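Local coordinates for tyrosine--tRNA ligase (Aeropyrum pernix, PDB 2CYA), which probably catalyses the ATP-dependent attachment of tyrosine to its cognate tRNA, by way of a tyrosyl-adenylate intermediate, as a homodimeric class I synthetase, at residues Ser70-Trp76 against Val112-Glu118. Residues are numbered along the deposited sequence.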
ATOM      1  N   SER A  70     -23.730  -4.099  -3.144  1.00 28.21           N
ATOM      2  CA  SER A  70     -22.776  -4.895  -2.385  1.00 25.22           C
ATOM      3  C   SER A  70     -22.458  -4.175  -1.083  1.00 24.35           C
ATOM      4  O   SER A  70     -22.494  -2.931  -0.994  1.00 21.94           O
ATOM      5  CB  SER A  70     -21.453  -5.074  -3.145  1.00 24.89           C
ATOM      6  OG  SER A  70     -21.632  -5.708  -4.388  1.00 26.98           O
ATOM      7  N   VAL A  71     -22.165  -4.958  -0.063  1.00 22.25           N
ATOM      8  CA  VAL A  71     -21.771  -4.379   1.207  1.00 25.48           C
ATOM      9  C   VAL A  71     -20.343  -4.904   1.385  1.00 27.31           C
ATOM     10  O   VAL A  71     -20.105  -6.115   1.330  1.00 26.98           O
ATOM     11  CB  VAL A  71     -22.656  -4.847   2.403  1.00 23.47           C
ATOM     12  CG1 VAL A  71     -22.015  -4.389   3.720  1.00 18.75           C
ATOM     13  CG2 VAL A  71     -24.087  -4.234   2.305  1.00 18.88           C
ATOM     14  N   LEU A  72     -19.385  -4.004   1.545  1.00 27.28           N
ATOM     15  CA  LEU A  72     -18.007  -4.454   1.745  1.00 27.71           C
ATOM     16  C   LEU A  72     -17.692  -4.477   3.234  1.00 25.59           C
ATOM     17  O   LEU A  72     -17.681  -3.435   3.883  1.00 26.44           O
ATOM     18  CB  LEU A  72     -16.995  -3.530   1.044  1.00 26.84           C
ATOM     19  CG  LEU A  72     -15.539  -3.949   1.340  1.00 27.89           C
ATOM     20  CD1 LEU A  72     -15.261  -5.268   0.605  1.00 24.10           C
ATOM     21  CD2 LEU A  72     -14.514  -2.849   0.902  1.00 26.78           C
ATOM     22  N   GLU A  73     -17.451  -5.661   3.779  1.00 25.41           N
ATOM     23  CA  GLU A  73     -17.094  -5.760   5.191  1.00 27.87           C
ATOM     24  C   GLU A  73     -15.619  -5.399   5.159  1.00 28.41           C
ATOM     25  O   GLU A  73     -14.780  -6.243   4.872  1.00 29.57           O
ATOM     26  CB  GLU A  73     -17.344  -7.194   5.681  1.00 28.94           C
ATOM     27  CG  GLU A  73     -18.830  -7.534   5.527  1.00 30.86           C
ATOM     28  CD  GLU A  73     -19.181  -8.984   5.735  1.00 33.66           C
ATOM     29  OE1 GLU A  73     -18.288  -9.852   5.594  1.00 36.07           O
ATOM     30  OE2 GLU A  73     -20.377  -9.258   6.018  1.00 33.72           O
ATOM     31  N   ALA A  74     -15.326  -4.125   5.424  1.00 28.38           N
ATOM     32  CA  ALA A  74     -13.966  -3.581   5.361  1.00 28.30           C
ATOM     33  C   ALA A  74     -13.103  -3.997   6.538  1.00 27.88           C
ATOM     34  O   ALA A  74     -12.664  -3.154   7.330  1.00 28.17           O
ATOM     35  CB  ALA A  74     -14.033  -2.069   5.275  1.00 24.93           C
ATOM     36  N   THR A  75     -12.851  -5.298   6.633  1.00 26.54           N
ATOM     37  CA  THR A  75     -12.091  -5.849   7.740  1.00 27.73           C
ATOM     38  C   THR A  75     -10.652  -5.369   7.817  1.00 29.78           C
ATOM     39  O   THR A  75     -10.159  -5.101   8.912  1.00 28.76           O
ATOM     40  CB  THR A  75     -12.105  -7.390   7.710  1.00 28.11           C
ATOM     41  OG1 THR A  75     -11.455  -7.853   6.523  1.00 30.84           O
ATOM     42  CG2 THR A  75     -13.560  -7.914   7.743  1.00 27.21           C
ATOM     43  N   TRP A  76      -9.983  -5.248   6.672  1.00 28.06           N
ATOM     44  CA  TRP A  76      -8.600  -4.787   6.676  1.00 31.52           C
ATOM     45  C   TRP A  76      -8.532  -3.320   7.109  1.00 30.33           C
ATOM     46  O   TRP A  76      -7.597  -2.896   7.787  1.00 32.08           O
ATOM     47  CB  TRP A  76      -7.962  -5.001   5.290  1.00 29.35           C
ATOM     48  CG  TRP A  76      -7.565  -6.438   5.073  1.00 31.02           C
ATOM     49  CD1 TRP A  76      -8.282  -7.551   5.417  1.00 31.77           C
ATOM     50  CD2 TRP A  76      -6.352  -6.916   4.472  1.00 31.17           C
ATOM     51  NE1 TRP A  76      -7.592  -8.691   5.067  1.00 31.69           N
ATOM     52  CE2 TRP A  76      -6.402  -8.328   4.490  1.00 31.57           C
ATOM     53  CE3 TRP A  76      -5.226  -6.288   3.923  1.00 31.18           C
ATOM     54  CZ2 TRP A  76      -5.369  -9.121   3.984  1.00 32.42           C
ATOM     55  CZ3 TRP A  76      -4.194  -7.080   3.414  1.00 29.62           C
ATOM     56  CH2 TRP A  76      -4.277  -8.478   3.448  1.00 30.03           C
ATOM     57  N   VAL A 112     -28.541  -8.578  -1.675  1.00 37.86           N
ATOM     58  CA  VAL A 112     -27.281  -7.877  -1.413  1.00 36.64           C
ATOM     59  C   VAL A 112     -26.098  -8.844  -1.425  1.00 36.40           C
ATOM     60  O   VAL A 112     -26.181  -9.929  -0.873  1.00 34.89           O
ATOM     61  CB  VAL A 112     -27.292  -7.178  -0.030  1.00 34.80           C
ATOM     62  CG1 VAL A 112     -25.967  -6.439   0.199  1.00 34.48           C
ATOM     63  CG2 VAL A 112     -28.462  -6.216   0.066  1.00 35.05           C
ATOM     64  N   ARG A 113     -24.999  -8.448  -2.063  1.00 36.73           N
ATOM     65  CA  ARG A 113     -23.809  -9.279  -2.087  1.00 35.65           C
ATOM     66  C   ARG A 113     -22.835  -8.809  -0.992  1.00 34.84           C
ATOM     67  O   ARG A 113     -22.282  -7.709  -1.056  1.00 33.82           O
ATOM     68  CB  ARG A 113     -23.141  -9.208  -3.460  1.00 38.08           C
ATOM     69  CG  ARG A 113     -21.935 -10.130  -3.602  1.00 42.17           C
ATOM     70  CD  ARG A 113     -21.198  -9.918  -4.935  1.00 46.04           C
ATOM     71  NE  ARG A 113     -20.764  -8.529  -5.139  1.00 48.12           N
ATOM     72  CZ  ARG A 113     -19.532  -8.173  -5.503  1.00 50.10           C
ATOM     73  NH1 ARG A 113     -18.595  -9.100  -5.700  1.00 50.58           N
ATOM     74  NH2 ARG A 113     -19.237  -6.892  -5.698  1.00 48.24           N
ATOM     75  N   PHE A 114     -22.657  -9.633   0.034  1.00 32.75           N
ATOM     76  CA  PHE A 114     -21.741  -9.305   1.118  1.00 30.95           C
ATOM     77  C   PHE A 114     -20.358  -9.789   0.717  1.00 31.08           C
ATOM     78  O   PHE A 114     -20.195 -10.932   0.292  1.00 32.33           O
ATOM     79  CB  PHE A 114     -22.187  -9.960   2.430  1.00 28.69           C
ATOM     80  CG  PHE A 114     -23.377  -9.289   3.056  1.00 26.92           C
ATOM     81  CD1 PHE A 114     -24.670  -9.647   2.687  1.00 27.64           C
ATOM     82  CD2 PHE A 114     -23.202  -8.276   3.994  1.00 25.82           C
ATOM     83  CE1 PHE A 114     -25.779  -9.004   3.247  1.00 27.97           C
ATOM     84  CE2 PHE A 114     -24.302  -7.622   4.565  1.00 27.94           C
ATOM     85  CZ  PHE A 114     -25.590  -7.990   4.189  1.00 29.70           C
ATOM     86  N   VAL A 115     -19.376  -8.899   0.839  1.00 29.34           N
ATOM     87  CA  VAL A 115     -17.995  -9.174   0.453  1.00 27.92           C
ATOM     88  C   VAL A 115     -17.049  -8.836   1.587  1.00 26.75           C
ATOM     89  O   VAL A 115     -17.092  -7.723   2.130  1.00 27.19           O
ATOM     90  CB  VAL A 115     -17.584  -8.290  -0.758  1.00 29.07           C
ATOM     91  CG1 VAL A 115     -16.260  -8.748  -1.347  1.00 30.76           C
ATOM     92  CG2 VAL A 115     -18.662  -8.304  -1.792  1.00 32.91           C
ATOM     93  N   ASP A 116     -16.207  -9.791   1.954  1.00 28.21           N
ATOM     94  CA  ASP A 116     -15.192  -9.574   2.994  1.00 28.95           C
ATOM     95  C   ASP A 116     -13.977  -8.963   2.269  1.00 29.06           C
ATOM     96  O   ASP A 116     -13.594  -9.429   1.200  1.00 29.53           O
ATOM     97  CB  ASP A 116     -14.789 -10.918   3.632  1.00 31.68           C
ATOM     98  CG  ASP A 116     -13.807 -10.752   4.788  1.00 34.09           C
ATOM     99  OD1 ASP A 116     -12.750 -10.106   4.604  1.00 35.83           O
ATOM    100  OD2 ASP A 116     -14.095 -11.263   5.885  1.00 33.73           O
ATOM    101  N   ALA A 117     -13.381  -7.913   2.824  1.00 29.55           N
ATOM    102  CA  ALA A 117     -12.220  -7.285   2.187  1.00 29.06           C
ATOM    103  C   ALA A 117     -11.137  -8.316   1.810  1.00 30.14           C
ATOM    104  O   ALA A 117     -10.340  -8.090   0.900  1.00 28.80           O
ATOM    105  CB  ALA A 117     -11.635  -6.236   3.118  1.00 27.91           C
ATOM    106  N   GLU A 118     -11.115  -9.445   2.513  1.00 30.91           N
ATOM    107  CA  GLU A 118     -10.131 -10.488   2.245  1.00 33.47           C
ATOM    108  C   GLU A 118     -10.175 -10.981   0.804  1.00 32.63           C
ATOM    109  O   GLU A 118      -9.143 -11.359   0.246  1.00 32.70           O
ATOM    110  CB  GLU A 118     -10.345 -11.684   3.174  1.00 38.26           C
ATOM    111  CG  GLU A 118      -9.169 -12.629   3.210  1.00 43.22           C
ATOM    112  CD  GLU A 118      -8.514 -12.683   4.575  1.00 49.26           C
ATOM    113  OE1 GLU A 118      -8.297 -11.614   5.205  1.00 51.56           O
ATOM    114  OE2 GLU A 118      -8.209 -13.808   5.019  1.00 53.12           O
TER
HETATM  115  O   HOH W   1     -16.399 -10.493   7.236  1.00 36.05           O
HETATM  116  O   HOH W   2     -11.258 -10.970   6.735  1.00 51.53           O
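Within the Rossmann-type nucleotide-binding fold of a class I synthetase, strand 68-73 pairs in parallel with the edge strand 113-116, the two linked by a crossover through helix 88-104. The ladder runs V71 N to R113 O (2.9 Å), V115 N to V71 O (2.9 Å), E73 N to V115 O (2.7 Å) and A117 N to E73 O (3.0 Å), so the pairing continues just as both segments turn into helices. On the face covered by helix 88-104, V71 fits between V112 and F114: its CG2 lies 3.6 Å from V112 CG1 and its CB 3.8 Å from F114 CD2. Further along, E73, salt-bridged to R99, shares a water with D116 that separates their carboxylates. On the other face L72 leans over V115, CD1 to CB 4.0 Å, and reaches the predicted tyrosine-binding residues Y39 and D172. R113 curls back so that NE and NH2 both donate to S70 OG. Beyond the strands, the methyl of A117 is the bump that fills the hollow bordered by A74, T75 and W76. D116 caps its helix through OD1 and E118 N (2.7 Å), while the indole edge of W76 closes the far end, NE1 donating to E118 OE1 at 3.0 Å.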